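Ferritin light chain (Trichoplusia ni, PDB 1Z6O) forms, together with heavy chains, a secreted 24-subunit shell that stores iron, the light chain facilitating nucleation of the ferrihydrite core. Local coordinates at the interface of chains A and C and the interface of chains A and B. Sequence-based numbering; all coordinates share one arbitrary frame. Chains: chain A/B, Ferritin light chain; chain C, Ferritin heavy chain.

Contact 1: the interface of chains A and C. Residues chain A 187-188, 191-192, 196; chain C 171-177.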
ATOM      1  N   LYS A 187     -27.978  34.692 -35.560  1.00 20.28           N
ATOM      2  CA  LYS A 187     -28.907  33.695 -36.080  1.00 21.80           C
ATOM      3  C   LYS A 187     -30.149  33.548 -35.205  1.00 22.22           C
ATOM      4  O   LYS A 187     -31.248  33.376 -35.728  1.00 21.91           O
ATOM      5  CB  LYS A 187     -28.210  32.340 -36.236  1.00 23.86           C
ATOM      6  CG  LYS A 187     -27.127  32.362 -37.314  1.00 33.55           C
ATOM      7  CD  LYS A 187     -26.396  31.031 -37.436  1.00 39.62           C
ATOM      8  CE  LYS A 187     -25.266  31.110 -38.473  1.00 44.35           C
ATOM      9  NZ  LYS A 187     -24.687  29.752 -38.739  1.00 65.72           N
ATOM     10  N   PHE A 188     -29.981  33.610 -33.884  1.00 19.91           N
ATOM     11  CA  PHE A 188     -31.127  33.496 -32.971  1.00 20.76           C
ATOM     12  C   PHE A 188     -32.090  34.650 -33.233  1.00 26.76           C
ATOM     13  O   PHE A 188     -33.308  34.509 -33.130  1.00 23.89           O
ATOM     14  CB  PHE A 188     -30.690  33.603 -31.504  1.00 18.46           C
ATOM     15  CG  PHE A 188     -29.793  32.484 -31.035  1.00 17.82           C
ATOM     16  CD1 PHE A 188     -28.859  32.719 -30.031  1.00 19.60           C
ATOM     17  CD2 PHE A 188     -29.907  31.196 -31.562  1.00 18.63           C
ATOM     18  CE1 PHE A 188     -28.042  31.689 -29.547  1.00 19.73           C
ATOM     19  CE2 PHE A 188     -29.096  30.154 -31.085  1.00 20.94           C
ATOM     20  CZ  PHE A 188     -28.163  30.406 -30.076  1.00 20.74           C
ATOM     21  N   ALA A 191     -33.344  34.055 -37.575  1.00 27.42           N
ATOM     22  CA  ALA A 191     -34.058  32.867 -38.033  1.00 28.11           C
ATOM     23  C   ALA A 191     -35.480  32.787 -37.482  1.00 26.91           C
ATOM     24  O   ALA A 191     -35.746  33.183 -36.344  1.00 24.95           O
ATOM     25  CB  ALA A 191     -33.280  31.603 -37.662  1.00 29.04           C
ATOM     26  N   ASN A 192     -36.397  32.291 -38.311  1.00 27.44           N
ATOM     27  CA  ASN A 192     -37.793  32.129 -37.913  1.00 26.64           C
ATOM     28  C   ASN A 192     -38.338  33.380 -37.239  1.00 25.22           C
ATOM     29  O   ASN A 192     -38.992  33.315 -36.190  1.00 26.36           O
ATOM     30  CB  ASN A 192     -37.905  30.917 -36.987  1.00 28.50           C
ATOM     31  CG  ASN A 192     -37.390  29.639 -37.649  1.00 36.64           C
ATOM     32  OD1 ASN A 192     -38.027  29.092 -38.548  1.00 39.11           O
ATOM     33  ND2 ASN A 192     -36.226  29.180 -37.222  1.00 26.97           N
ATOM     34  N   ASP A 196     -37.512  32.359 -31.410  1.00 21.47           N
ATOM     35  CA  ASP A 196     -36.902  31.615 -30.318  1.00 22.52           C
ATOM     36  C   ASP A 196     -35.920  32.443 -29.497  1.00 20.91           C
ATOM     37  O   ASP A 196     -35.263  31.911 -28.603  1.00 21.27           O
ATOM     38  CB  ASP A 196     -36.163  30.394 -30.870  1.00 25.06           C
ATOM     39  CG  ASP A 196     -37.108  29.264 -31.257  1.00 39.78           C
ATOM     40  OD1 ASP A 196     -38.330  29.414 -31.053  1.00 39.48           O
ATOM     41  OD2 ASP A 196     -36.629  28.229 -31.758  1.00 32.90           O
TER
ATOM     42  N   MET C 171     -36.172  22.111 -38.120  1.00 20.01           N
ATOM     43  CA  MET C 171     -36.015  23.211 -39.059  1.00 24.57           C
ATOM     44  C   MET C 171     -37.208  24.084 -39.409  1.00 29.60           C
ATOM     45  O   MET C 171     -37.025  25.254 -39.730  1.00 35.00           O
ATOM     46  CB  MET C 171     -35.367  22.708 -40.355  1.00 22.76           C
ATOM     47  CG  MET C 171     -33.952  22.162 -40.159  1.00 25.54           C
ATOM     48  SD  MET C 171     -32.751  23.353 -39.460  1.00 28.82           S
ATOM     49  CE  MET C 171     -32.701  22.885 -37.705  1.00 25.13           C
ATOM     50  N   ASP C 172     -38.423  23.570 -39.341  1.00 28.14           N
ATOM     51  CA  ASP C 172     -39.520  24.450 -39.706  1.00 39.37           C
ATOM     52  C   ASP C 172     -39.727  25.615 -38.738  1.00 32.70           C
ATOM     53  O   ASP C 172     -40.127  26.684 -39.171  1.00 32.13           O
ATOM     54  CB  ASP C 172     -40.823  23.678 -39.921  1.00 52.20           C
ATOM     55  CG  ASP C 172     -41.352  23.058 -38.664  1.00 73.48           C
ATOM     56  OD1 ASP C 172     -40.743  22.084 -38.178  1.00 85.77           O
ATOM     57  OD2 ASP C 172     -42.392  23.543 -38.169  1.00 89.42           O
ATOM     58  N   ARG C 173     -39.426  25.448 -37.449  1.00 22.13           N
ATOM     59  CA  ARG C 173     -39.597  26.573 -36.526  1.00 24.17           C
ATOM     60  C   ARG C 173     -38.411  26.899 -35.627  1.00 24.70           C
ATOM     61  O   ARG C 173     -38.415  27.929 -34.959  1.00 22.30           O
ATOM     62  CB  ARG C 173     -40.809  26.344 -35.618  1.00 28.36           C
ATOM     63  CG  ARG C 173     -42.138  26.517 -36.309  1.00 40.03           C
ATOM     64  CD  ARG C 173     -43.281  26.233 -35.354  1.00 46.97           C
ATOM     65  NE  ARG C 173     -44.571  26.331 -36.029  1.00 64.82           N
ATOM     66  CZ  ARG C 173     -45.669  25.690 -35.639  1.00 73.04           C
ATOM     67  NH1 ARG C 173     -45.639  24.896 -34.575  1.00 75.47           N
ATOM     68  NH2 ARG C 173     -46.799  25.842 -36.320  1.00 74.31           N
ATOM     69  N   HIS C 174     -37.395  26.044 -35.610  1.00 19.57           N
ATOM     70  CA  HIS C 174     -36.271  26.257 -34.692  1.00 20.46           C
ATOM     71  C   HIS C 174     -34.931  26.058 -35.358  1.00 22.46           C
ATOM     72  O   HIS C 174     -34.050  25.377 -34.828  1.00 20.67           O
ATOM     73  CB  HIS C 174     -36.407  25.272 -33.534  1.00 17.72           C
ATOM     74  CG  HIS C 174     -37.785  25.224 -32.958  1.00 21.44           C
ATOM     75  ND1 HIS C 174     -38.281  26.209 -32.133  1.00 22.86           N
ATOM     76  CD2 HIS C 174     -38.797  24.340 -33.140  1.00 22.32           C
ATOM     77  CE1 HIS C 174     -39.540  25.938 -31.833  1.00 26.20           C
ATOM     78  NE2 HIS C 174     -39.877  24.808 -32.433  1.00 23.94           N
ATOM     79  N   GLU C 175     -34.772  26.658 -36.523  1.00 20.99           N
ATOM     80  CA  GLU C 175     -33.538  26.509 -37.272  1.00 24.28           C
ATOM     81  C   GLU C 175     -32.273  26.889 -36.498  1.00 26.63           C
ATOM     82  O   GLU C 175     -31.320  26.117 -36.455  1.00 24.29           O
ATOM     83  CB  GLU C 175     -33.640  27.328 -38.561  1.00 27.80           C
ATOM     84  CG  GLU C 175     -32.353  27.434 -39.352  1.00 46.56           C
ATOM     85  CD  GLU C 175     -32.516  28.311 -40.588  1.00 59.06           C
ATOM     86  OE1 GLU C 175     -31.517  28.931 -41.017  1.00 62.91           O
ATOM     87  OE2 GLU C 175     -33.644  28.377 -41.131  1.00 54.87           O
ATOM     88  N   ALA C 176     -32.261  28.059 -35.872  1.00 19.36           N
ATOM     89  CA  ALA C 176     -31.059  28.499 -35.167  1.00 23.28           C
ATOM     90  C   ALA C 176     -30.807  27.812 -33.836  1.00 23.83           C
ATOM     91  O   ALA C 176     -29.709  27.315 -33.587  1.00 22.44           O
ATOM     92  CB  ALA C 176     -31.096  30.023 -34.965  1.00 22.48           C
ATOM     93  N   LEU C 177     -31.813  27.789 -32.969  1.00 19.78           N
ATOM     94  CA  LEU C 177     -31.619  27.173 -31.666  1.00 19.25           C
ATOM     95  C   LEU C 177     -31.515  25.660 -31.788  1.00 17.76           C
ATOM     96  O   LEU C 177     -30.736  25.028 -31.079  1.00 18.91           O
ATOM     97  CB  LEU C 177     -32.761  27.558 -30.718  1.00 19.75           C
ATOM     98  CG  LEU C 177     -32.644  27.030 -29.285  1.00 21.34           C
ATOM     99  CD1 LEU C 177     -31.282  27.402 -28.673  1.00 18.20           C
ATOM    100  CD2 LEU C 177     -33.795  27.615 -28.462  1.00 23.00           C
TER
HETATM  101  O   HOH W   1     -34.463  28.570 -33.216  1.00 32.77           O
HETATM  102  O   HOH W   2     -39.890  29.451 -33.572  1.00 38.33           O
HETATM  103  O   HOH W   3     -34.650  30.003 -35.447  1.00 49.45           O

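Contact 2: the interface of chains A and B. Residues chain A 28-29, 97, 155-158; chain B 134, 137-138, 141, 168, 171-172, 175.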
ATOM      1  N   TYR A  28      19.618  47.775 -22.961  1.00 17.21           N
ATOM      2  CA  TYR A  28      20.507  47.279 -24.016  1.00 19.00           C
ATOM      3  C   TYR A  28      19.749  47.368 -25.337  1.00 20.30           C
ATOM      4  O   TYR A  28      18.526  47.567 -25.343  1.00 18.62           O
ATOM      5  CB  TYR A  28      21.006  45.850 -23.725  1.00 19.06           C
ATOM      6  CG  TYR A  28      19.944  44.776 -23.699  1.00 18.36           C
ATOM      7  CD1 TYR A  28      19.701  43.983 -24.818  1.00 17.46           C
ATOM      8  CD2 TYR A  28      19.196  44.540 -22.542  1.00 17.62           C
ATOM      9  CE1 TYR A  28      18.731  42.967 -24.788  1.00 18.95           C
ATOM     10  CE2 TYR A  28      18.229  43.539 -22.496  1.00 17.79           C
ATOM     11  CZ  TYR A  28      18.004  42.757 -23.619  1.00 19.26           C
ATOM     12  OH  TYR A  28      17.058  41.760 -23.571  1.00 20.89           O
ATOM     13  N   GLY A  29      20.464  47.245 -26.453  1.00 19.17           N
ATOM     14  CA  GLY A  29      19.821  47.377 -27.751  1.00 22.21           C
ATOM     15  C   GLY A  29      19.239  48.786 -27.881  1.00 23.96           C
ATOM     16  O   GLY A  29      18.304  49.022 -28.638  1.00 25.55           O
ATOM     17  N   ARG A  97      13.309  45.618 -18.817  1.00 14.70           N
ATOM     18  CA  ARG A  97      14.129  46.184 -19.888  1.00 15.94           C
ATOM     19  C   ARG A  97      14.795  47.516 -19.517  1.00 18.26           C
ATOM     20  O   ARG A  97      15.320  48.218 -20.381  1.00 17.44           O
ATOM     21  CB  ARG A  97      13.299  46.328 -21.182  1.00 16.04           C
ATOM     22  CG  ARG A  97      12.849  44.974 -21.794  1.00 15.61           C
ATOM     23  CD  ARG A  97      14.054  44.075 -22.159  1.00 16.35           C
ATOM     24  NE  ARG A  97      15.009  44.760 -23.030  1.00 15.62           N
ATOM     25  CZ  ARG A  97      14.876  44.900 -24.347  1.00 21.62           C
ATOM     26  NH1 ARG A  97      13.824  44.391 -24.984  1.00 16.96           N
ATOM     27  NH2 ARG A  97      15.790  45.578 -25.032  1.00 16.38           N
ATOM     28  N   HIS A 155      15.818  47.847 -33.676  1.00 18.13           N
ATOM     29  CA  HIS A 155      15.486  46.457 -33.963  1.00 18.31           C
ATOM     30  C   HIS A 155      15.482  45.778 -32.600  1.00 20.37           C
ATOM     31  O   HIS A 155      16.542  45.559 -32.008  1.00 18.82           O
ATOM     32  CB  HIS A 155      16.509  45.778 -34.876  1.00 18.28           C
ATOM     33  CG  HIS A 155      16.079  44.412 -35.319  1.00 19.13           C
ATOM     34  ND1 HIS A 155      14.972  44.209 -36.119  1.00 20.16           N
ATOM     35  CD2 HIS A 155      16.563  43.180 -35.026  1.00 16.94           C
ATOM     36  CE1 HIS A 155      14.793  42.910 -36.298  1.00 21.56           C
ATOM     37  NE2 HIS A 155      15.744  42.262 -35.645  1.00 19.45           N
ATOM     38  N   ASP A 156      14.293  45.473 -32.084  1.00 18.32           N
ATOM     39  CA  ASP A 156      14.213  44.833 -30.773  1.00 18.31           C
ATOM     40  C   ASP A 156      13.384  43.556 -30.834  1.00 16.28           C
ATOM     41  O   ASP A 156      12.172  43.559 -30.607  1.00 16.33           O
ATOM     42  CB  ASP A 156      13.630  45.792 -29.736  1.00 18.00           C
ATOM     43  CG  ASP A 156      13.992  45.376 -28.325  1.00 23.89           C
ATOM     44  OD1 ASP A 156      13.668  44.224 -27.953  1.00 20.07           O
ATOM     45  OD2 ASP A 156      14.620  46.175 -27.597  1.00 21.82           O
ATOM     46  N   PRO A 157      14.040  42.441 -31.159  1.00 17.02           N
ATOM     47  CA  PRO A 157      13.330  41.166 -31.248  1.00 17.19           C
ATOM     48  C   PRO A 157      12.921  40.601 -29.892  1.00 16.16           C
ATOM     49  O   PRO A 157      12.141  39.652 -29.836  1.00 15.72           O
ATOM     50  CB  PRO A 157      14.310  40.267 -32.010  1.00 17.15           C
ATOM     51  CG  PRO A 157      15.654  40.812 -31.619  1.00 18.02           C
ATOM     52  CD  PRO A 157      15.448  42.318 -31.592  1.00 16.52           C
ATOM     53  N   GLU A 158      13.436  41.174 -28.805  1.00 15.32           N
ATOM     54  CA  GLU A 158      13.043  40.697 -27.476  1.00 16.24           C
ATOM     55  C   GLU A 158      11.594  41.139 -27.261  1.00 17.48           C
ATOM     56  O   GLU A 158      10.754  40.352 -26.819  1.00 14.95           O
ATOM     57  CB  GLU A 158      13.953  41.279 -26.386  1.00 14.17           C
ATOM     58  CG  GLU A 158      13.807  40.577 -25.019  1.00 16.72           C
ATOM     59  CD  GLU A 158      12.545  40.971 -24.237  1.00 24.61           C
ATOM     60  OE1 GLU A 158      11.993  40.090 -23.534  1.00 24.75           O
ATOM     61  OE2 GLU A 158      12.111  42.149 -24.299  1.00 20.59           O
TER
ATOM     62  N   LYS B 134      25.334  42.046 -21.957  1.00 16.07           N
ATOM     63  CA  LYS B 134      24.699  42.975 -22.899  1.00 17.26           C
ATOM     64  C   LYS B 134      25.319  42.791 -24.289  1.00 20.24           C
ATOM     65  O   LYS B 134      24.630  42.901 -25.304  1.00 17.81           O
ATOM     66  CB  LYS B 134      24.881  44.433 -22.463  1.00 16.86           C
ATOM     67  CG  LYS B 134      24.010  44.837 -21.268  1.00 18.47           C
ATOM     68  CD  LYS B 134      24.105  46.355 -21.012  1.00 17.60           C
ATOM     69  CE  LYS B 134      23.259  46.746 -19.795  1.00 19.88           C
ATOM     70  NZ  LYS B 134      23.175  48.233 -19.617  1.00 19.86           N
ATOM     71  N   ALA B 137      23.824  39.780 -25.823  1.00 16.01           N
ATOM     72  CA  ALA B 137      22.442  40.084 -26.196  1.00 17.08           C
ATOM     73  C   ALA B 137      22.370  40.941 -27.456  1.00 17.46           C
ATOM     74  O   ALA B 137      21.547  40.688 -28.336  1.00 16.38           O
ATOM     75  CB  ALA B 137      21.720  40.791 -25.032  1.00 15.17           C
ATOM     76  N   GLU B 138      23.221  41.959 -27.549  1.00 16.60           N
ATOM     77  CA  GLU B 138      23.198  42.819 -28.727  1.00 17.40           C
ATOM     78  C   GLU B 138      23.733  42.092 -29.954  1.00 19.85           C
ATOM     79  O   GLU B 138      23.353  42.410 -31.084  1.00 17.77           O
ATOM     80  CB  GLU B 138      23.966  44.121 -28.449  1.00 19.49           C
ATOM     81  CG  GLU B 138      23.195  44.991 -27.437  1.00 22.11           C
ATOM     82  CD  GLU B 138      23.886  46.293 -27.093  1.00 33.65           C
ATOM     83  OE1 GLU B 138      25.076  46.441 -27.427  1.00 30.94           O
ATOM     84  OE2 GLU B 138      23.237  47.167 -26.471  1.00 28.38           O
ATOM     85  N   PHE B 141      20.821  40.363 -31.304  1.00 14.84           N
ATOM     86  CA  PHE B 141      19.956  41.319 -32.016  1.00 16.66           C
ATOM     87  C   PHE B 141      20.515  41.560 -33.424  1.00 18.87           C
ATOM     88  O   PHE B 141      19.776  41.659 -34.398  1.00 16.64           O
ATOM     89  CB  PHE B 141      19.916  42.670 -31.285  1.00 14.23           C
ATOM     90  CG  PHE B 141      18.935  42.734 -30.129  1.00 15.62           C
ATOM     91  CD1 PHE B 141      18.403  41.573 -29.561  1.00 15.59           C
ATOM     92  CD2 PHE B 141      18.555  43.974 -29.608  1.00 19.57           C
ATOM     93  CE1 PHE B 141      17.497  41.646 -28.478  1.00 17.06           C
ATOM     94  CE2 PHE B 141      17.656  44.062 -28.531  1.00 20.66           C
ATOM     95  CZ  PHE B 141      17.126  42.888 -27.964  1.00 17.51           C
ATOM     96  N   ILE B 168      17.489  35.234 -26.905  1.00 18.48           N
ATOM     97  CA  ILE B 168      16.860  36.515 -26.646  1.00 18.89           C
ATOM     98  C   ILE B 168      15.947  36.621 -25.424  1.00 20.73           C
ATOM     99  O   ILE B 168      16.075  37.566 -24.643  1.00 18.88           O
ATOM    100  CB  ILE B 168      16.160  36.977 -27.949  1.00 17.72           C
ATOM    101  CG1 ILE B 168      17.251  37.315 -28.981  1.00 17.79           C
ATOM    102  CG2 ILE B 168      15.243  38.183 -27.693  1.00 17.82           C
ATOM    103  CD1 ILE B 168      16.737  37.534 -30.415  1.00 18.16           C
ATOM    104  N   HIS B 171      18.160  36.447 -22.204  1.00 20.84           N
ATOM    105  CA  HIS B 171      19.113  37.541 -22.023  1.00 18.93           C
ATOM    106  C   HIS B 171      18.503  38.670 -21.195  1.00 18.84           C
ATOM    107  O   HIS B 171      19.171  39.240 -20.339  1.00 17.83           O
ATOM    108  CB  HIS B 171      19.557  38.119 -23.379  1.00 17.19           C
ATOM    109  CG  HIS B 171      20.548  37.264 -24.108  1.00 20.81           C
ATOM    110  ND1 HIS B 171      20.726  37.332 -25.475  1.00 20.72           N
ATOM    111  CD2 HIS B 171      21.427  36.333 -23.659  1.00 22.19           C
ATOM    112  CE1 HIS B 171      21.674  36.479 -25.837  1.00 20.89           C
ATOM    113  NE2 HIS B 171      22.114  35.861 -24.754  1.00 22.70           N
ATOM    114  N   ALA B 172      17.241  39.004 -21.450  1.00 16.14           N
ATOM    115  CA  ALA B 172      16.606  40.102 -20.719  1.00 19.03           C
ATOM    116  C   ALA B 172      16.580  39.833 -19.218  1.00 18.85           C
ATOM    117  O   ALA B 172      16.825  40.728 -18.418  1.00 17.72           O
ATOM    118  CB  ALA B 172      15.179  40.339 -21.240  1.00 19.10           C
ATOM    119  N   ILE B 175      20.279  40.083 -17.758  1.00 14.77           N
ATOM    120  CA  ILE B 175      20.751  41.456 -17.726  1.00 15.29           C
ATOM    121  C   ILE B 175      20.036  42.229 -16.622  1.00 16.51           C
ATOM    122  O   ILE B 175      20.661  42.994 -15.893  1.00 16.47           O
ATOM    123  CB  ILE B 175      20.555  42.108 -19.118  1.00 16.76           C
ATOM    124  CG1 ILE B 175      21.610  41.524 -20.081  1.00 16.93           C
ATOM    125  CG2 ILE B 175      20.669  43.639 -19.032  1.00 15.84           C
ATOM    126  CD1 ILE B 175      21.311  41.772 -21.566  1.00 16.23           C
TER
HETATM  127  O   HOH W   4      17.124  39.887 -25.370  1.00 16.65           O

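Contact 1: the interface of chains A and C
At this heavy–light interface of the ferritin shell, the end of light-chain helix 157-190 and the turn after it meet the loop before heavy-chain helix 175-186 and the first turn of that helix. A direct polar link is a hydrogen bond from the imidazole N-H at ND1 of C:His174 to the carboxylate OD2 of A:Asp196, 2.6 Å long and fairly straight (160° at the hydrogen). The side chains run roughly perpendicular, yet carboxylate and ring are nearly coplanar. OD2 accepts through its syn lone pair.

Water extends this link. Water 1 lies 2.6 Å from A:Asp196 OD2 and also bonds the backbone N of C:Leu177, while water 3 takes up the backbone N of C:Ala176 and bonds water 1 at 2.7 Å between their oxygens. The helix start thus has amides met by solvent tied to a carboxylate, and the amino-terminal end of the helix would probably favour a negative charge there. On OD1, water 2 bridges to the carbonyl O of C:Arg173, which, like C:Asp172 and C:Glu175, is poorly ordered.

A:Asn192 brings its amide against the same turn. As modelled, ND2 bonds water 3 at 2.5 Å but also lies 3.0 Å from the backbone N of C:Glu175, donor facing donor. A flipped amide oxygen could accept from both, so the water does not settle the orientation.

Apolar packing centres on the methyl of C:Ala176, set among A:Lys187, A:Phe188 and A:Ala191. It lies 3.8 Å from CB of A:Ala191. The A:Phe188 ring turns an edge to the heavy-chain backbone, CE2 standing 3.9 Å from CA of C:Leu177.

Contact 2: the interface of chains A and B
A:Tyr28 holds CG tucked between its backbone N and carbonyl carbon (chi1 64°), which carries the phenol into the groove between helices 122-148 and 157-190 of the neighbouring light chain. B:Phe141 has CG anti to its own carbonyl carbon (chi1 -83°) and runs roughly perpendicular to the tyrosine. A:Arg97, bent at chi2 and chi3, folds its guanidinium back over the phenol.

The tyrosine ring is consequently sandwiched. CD1 of B:Ile175 caps one face towards the rim, 3.6 Å from CD2 of A:Tyr28, while NH2 of A:Arg97 stands over the centre of the other, where its charge would suit the ring's electrons. One edge carbon, CE1, meets CZ of B:Phe141 at 3.6 Å. At the tip, the phenol OH reaches a water 2.6 Å away that also bonds the carbonyl O of B:Ile168. An alanine in place of A:Tyr28 would strip away the ring and hydroxyl, and would probably loosen the packing on B:Ile175 and B:Phe141 and break the water bridge.

Second-shell charges fix the arginine. NH1 and NH2 of A:Arg97 make a two-pronged bond to both carboxylate oxygens of A:Asp156, each through its syn lone pair, NH2 lying 2.9 Å from OD2. NH1 also forms a salt bridge with A:Glu158. This network is likely to hold the segment leading into helix 157-190, where CD of A:Pro157 lies over the centre of the B:Phe141 ring, 3.7 Å from its centroid. Beside it, CG2 of B:Ile168 packs 3.3 Å from CA of A:Glu158, the two side chains running antiparallel.

A direct hydrogen bond across this light–light interface runs from the backbone N of A:Gly29 to the anti lone pair of B:Glu138 OE2, 2.8 Å long and 165° at the hydrogen.

Contact 1 and contact 2 lie about 56 Å apart, measured between the centres of their C-alpha atoms, and helix 157-190 of chain A spans the gap. Its first residues serve contact 2 and its last serve contact 1, so one continuous helix joins a light-chain neighbour to a heavy-chain neighbour. The middle of the same helix in chain B receives chain A in contact 2, and because every light chain repeats these surfaces, each should play both parts. That head-to-side, non-two-fold pairing is compatible with light chains meeting around three-fold axes, while contact 1 knits the two subunit types into the 12-plus-12 shell.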